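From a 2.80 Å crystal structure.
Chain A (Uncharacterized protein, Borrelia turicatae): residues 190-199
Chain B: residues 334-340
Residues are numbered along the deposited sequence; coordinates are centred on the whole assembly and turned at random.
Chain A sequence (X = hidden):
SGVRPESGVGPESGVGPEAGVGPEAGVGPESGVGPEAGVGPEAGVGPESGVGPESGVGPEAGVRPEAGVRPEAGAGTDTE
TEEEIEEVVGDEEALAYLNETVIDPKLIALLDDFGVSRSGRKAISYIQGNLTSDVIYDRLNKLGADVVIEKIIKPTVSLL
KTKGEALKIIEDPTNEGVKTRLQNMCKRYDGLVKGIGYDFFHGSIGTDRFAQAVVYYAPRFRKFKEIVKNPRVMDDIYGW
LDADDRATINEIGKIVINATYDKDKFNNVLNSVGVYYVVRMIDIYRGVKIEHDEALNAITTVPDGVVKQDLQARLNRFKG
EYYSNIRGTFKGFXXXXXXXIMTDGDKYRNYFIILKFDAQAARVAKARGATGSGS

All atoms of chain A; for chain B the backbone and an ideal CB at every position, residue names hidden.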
# COMPACT_ATOMS: atom_id res chain seq x y z
N ASP A 190 14.87 4.34 0.92
CA ASP A 190 15.83 3.35 0.39
C ASP A 190 15.13 2.35 -0.52
O ASP A 190 15.49 2.19 -1.70
CB ASP A 190 16.55 2.59 1.51
CG ASP A 190 17.73 3.37 2.10
OD1 ASP A 190 18.20 4.34 1.45
OD2 ASP A 190 18.19 3.02 3.21
N GLY A 191 14.07 1.74 0.02
CA GLY A 191 13.32 0.75 -0.72
C GLY A 191 12.88 1.27 -2.05
O GLY A 191 13.07 0.62 -3.08
N LEU A 192 12.32 2.48 -2.04
CA LEU A 192 11.75 3.05 -3.26
C LEU A 192 12.85 3.29 -4.28
O LEU A 192 12.69 2.96 -5.47
CB LEU A 192 10.98 4.31 -2.96
CG LEU A 192 9.65 4.10 -2.21
CD1 LEU A 192 9.27 5.39 -1.53
CD2 LEU A 192 8.54 3.68 -3.12
N VAL A 193 13.98 3.80 -3.80
CA VAL A 193 15.13 4.00 -4.67
C VAL A 193 15.60 2.67 -5.24
O VAL A 193 15.71 2.55 -6.48
CB VAL A 193 16.26 4.75 -3.96
CG1 VAL A 193 17.45 4.95 -4.91
CG2 VAL A 193 15.74 6.10 -3.48
N LYS A 194 15.81 1.68 -4.37
CA LYS A 194 16.23 0.35 -4.87
C LYS A 194 15.24 -0.18 -5.90
O LYS A 194 15.65 -0.79 -6.88
CB LYS A 194 16.49 -0.63 -3.74
CG LYS A 194 17.71 -0.24 -2.89
CD LYS A 194 17.50 -0.54 -1.41
CE LYS A 194 18.75 -1.04 -0.70
NZ LYS A 194 19.87 -0.06 -0.57
N GLY A 195 13.94 0.11 -5.72
CA GLY A 195 12.93 -0.22 -6.75
C GLY A 195 13.23 0.38 -8.11
O GLY A 195 13.13 -0.28 -9.16
N ILE A 196 13.62 1.64 -8.11
CA ILE A 196 14.00 2.29 -9.37
C ILE A 196 15.22 1.55 -9.90
O ILE A 196 15.25 1.17 -11.08
CB ILE A 196 14.28 3.79 -9.19
CG1 ILE A 196 13.06 4.44 -8.54
CG2 ILE A 196 14.63 4.43 -10.52
CD1 ILE A 196 13.24 5.87 -8.11
N GLY A 197 16.19 1.31 -9.00
CA GLY A 197 17.32 0.41 -9.31
C GLY A 197 16.82 -0.82 -10.06
O GLY A 197 17.15 -1.02 -11.26
N TYR A 198 15.96 -1.60 -9.38
CA TYR A 198 15.38 -2.80 -9.97
C TYR A 198 14.81 -2.56 -11.36
O TYR A 198 15.23 -3.20 -12.32
CB TYR A 198 14.35 -3.41 -9.03
CG TYR A 198 13.79 -4.74 -9.48
CD1 TYR A 198 12.89 -4.81 -10.56
CD2 TYR A 198 14.09 -5.95 -8.79
CE1 TYR A 198 12.36 -6.03 -10.99
CE2 TYR A 198 13.55 -7.18 -9.20
CZ TYR A 198 12.68 -7.20 -10.31
OH TYR A 198 12.12 -8.36 -10.80
N ASP A 199 13.90 -1.61 -11.50
CA ASP A 199 13.25 -1.45 -12.80
C ASP A 199 14.30 -1.22 -13.87
O ASP A 199 14.16 -1.70 -15.00
CB ASP A 199 12.21 -0.33 -12.81
CG ASP A 199 10.95 -0.67 -12.02
OD1 ASP A 199 10.60 -1.86 -11.86
OD2 ASP A 199 10.29 0.28 -11.54
N UNK B 334 10.97 -7.46 -1.00
CA UNK B 334 12.36 -7.25 -0.63
C UNK B 334 13.26 -7.06 -1.86
O UNK B 334 14.20 -6.29 -1.83
CB UNK B 334 12.86 -8.43 0.21
N UNK B 335 12.96 -7.74 -2.95
CA UNK B 335 13.80 -7.67 -4.15
C UNK B 335 13.66 -6.38 -4.92
O UNK B 335 14.56 -6.02 -5.66
CB UNK B 335 13.47 -8.84 -5.08
N UNK B 336 12.54 -5.69 -4.78
CA UNK B 336 12.28 -4.44 -5.52
C UNK B 336 11.34 -4.59 -6.71
O UNK B 336 11.19 -3.68 -7.55
CB UNK B 336 13.61 -3.86 -6.02
N UNK B 337 10.70 -5.75 -6.78
CA UNK B 337 9.83 -6.07 -7.90
C UNK B 337 8.51 -5.35 -7.76
O UNK B 337 7.97 -4.87 -8.76
CB UNK B 337 9.60 -7.58 -8.00
N UNK B 338 8.01 -5.30 -6.52
CA UNK B 338 6.71 -4.68 -6.24
C UNK B 338 6.66 -4.04 -4.86
O UNK B 338 7.58 -4.21 -4.05
CB UNK B 338 5.59 -5.72 -6.36
N UNK B 339 5.62 -3.24 -4.62
CA UNK B 339 5.57 -2.43 -3.40
C UNK B 339 4.32 -2.68 -2.60
O UNK B 339 3.91 -1.88 -1.78
CB UNK B 339 5.66 -0.94 -3.74
N UNK B 340 3.76 -3.85 -2.81
CA UNK B 340 2.54 -4.20 -2.16
C UNK B 340 2.46 -5.68 -1.77
O UNK B 340 2.72 -6.53 -2.61
CB UNK B 340 1.37 -3.83 -3.07

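Residues 190-199 of chain A are part of a longer helix. Gly191(A) and Gly195(A) leave a bare strip on it, with Leu192(A) beside the strip and the ring of Tyr198(A) standing toward chain B.

Position 334 is still helical. Its CB has nothing of the chain A stretch within 5.5 Å, so many helix-compatible residues would do. It is Thr334(B), whose OG1 is hydrogen-bonded elsewhere in the structure.

At position 335 the CB points sideways, 4.4 Å from Tyr198(A) CE2. Small or medium side chains would suit, polar ones included, since chain A places no charge against it. It is Asp335(B), chi1 m. Its carboxylate turns away from the ring and forms no hydrogen bond with this stretch of chain A. The backbone comes closer: Asp335(B) O lies 3.2 Å from Tyr198(A) CD2.

Position 336 is the most restricted. Phi is 102° and psi 12°, just after the helix, in a Schellman motif. A CB here would be jammed against the carbonyl O of position 335, which alone calls for glycine. The same CB points toward chain A and would sit 3.1 Å from Tyr198(A) CB. The residue is Gly336(B). Its CA is 4.4 Å from Gly195(A) CA, so the backbones meet glycine to glycine. Gly336(B) O lies over one face of the Tyr198(A) ring, 3.4 Å from Tyr198(A) CG.

At position 337 the CB points sideways and is 3.8 Å from Tyr198(A) OH. Leucine, methionine or a longer polar chain could lie along the tyrosine. It is Leu337(B), chi1 t. Its CA makes a CH-pi contact over the ring face, 3.9 Å from the ring centroid of Tyr198(A). Leu337(B) CB is 3.9 Å from Tyr198(A) CZ, and Leu337(B) CD1 is 3.6 Å from Tyr198(A) OH.

Position 338 points away from chain A, which sets no demand. It is His338(B), with NE2 hydrogen-bonded elsewhere in the structure.

Position 339 points toward chain A, but its CB is 5.5 Å from Leu192(A) CD2. That gap leaves room for a large apolar side chain, aromatic or aliphatic. It is Phe339(B), chi1 m. The ring meets the glycine strip with its edge: Phe339(B) CZ is 3.7 Å from Gly195(A) CA, and Phe339(B) CE1 is 4.2 Å from Gly191(A) O. A CB on Gly195(A) would fall 2.4 Å from Phe339(B) CZ, a clash. Leu192(A) CD2 adds a looser contact, 4.4 Å from Phe339(B) CD1.

Position 340 is out of reach and open to many residues. It is Gln340(B).

Chain B, residues 334-340: TDGLHFQ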
# COMPACT_ATOMS: atom_id res chain seq x y z
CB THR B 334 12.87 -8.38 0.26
OG1 THR B 334 12.38 -8.16 1.58
CG2 THR B 334 14.38 -8.34 0.35
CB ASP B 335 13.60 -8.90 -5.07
CG ASP B 335 14.34 -10.18 -4.55
OD1 ASP B 335 15.20 -10.12 -3.62
OD2 ASP B 335 14.07 -11.27 -5.08
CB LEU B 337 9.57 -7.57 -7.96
CG LEU B 337 8.58 -8.12 -8.99
CD1 LEU B 337 8.61 -7.48 -10.40
CD2 LEU B 337 8.80 -9.62 -9.03
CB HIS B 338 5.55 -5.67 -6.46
CG HIS B 338 5.67 -6.92 -5.68
ND1 HIS B 338 5.66 -8.17 -6.28
CD2 HIS B 338 5.80 -7.15 -4.34
CE1 HIS B 338 5.76 -9.10 -5.34
NE2 HIS B 338 5.85 -8.51 -4.16
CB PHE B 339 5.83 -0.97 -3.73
CG PHE B 339 7.05 -0.79 -4.57
CD1 PHE B 339 8.30 -0.64 -3.99
CD2 PHE B 339 6.95 -0.87 -5.96
CE1 PHE B 339 9.43 -0.54 -4.78
CE2 PHE B 339 8.08 -0.75 -6.75
CZ PHE B 339 9.31 -0.57 -6.17
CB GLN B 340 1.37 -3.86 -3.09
CG GLN B 340 0.08 -3.99 -2.32
CD GLN B 340 0.12 -3.19 -1.01
OE1 GLN B 340 0.32 -1.97 -1.03
NE2 GLN B 340 -0.08 -3.87 0.14
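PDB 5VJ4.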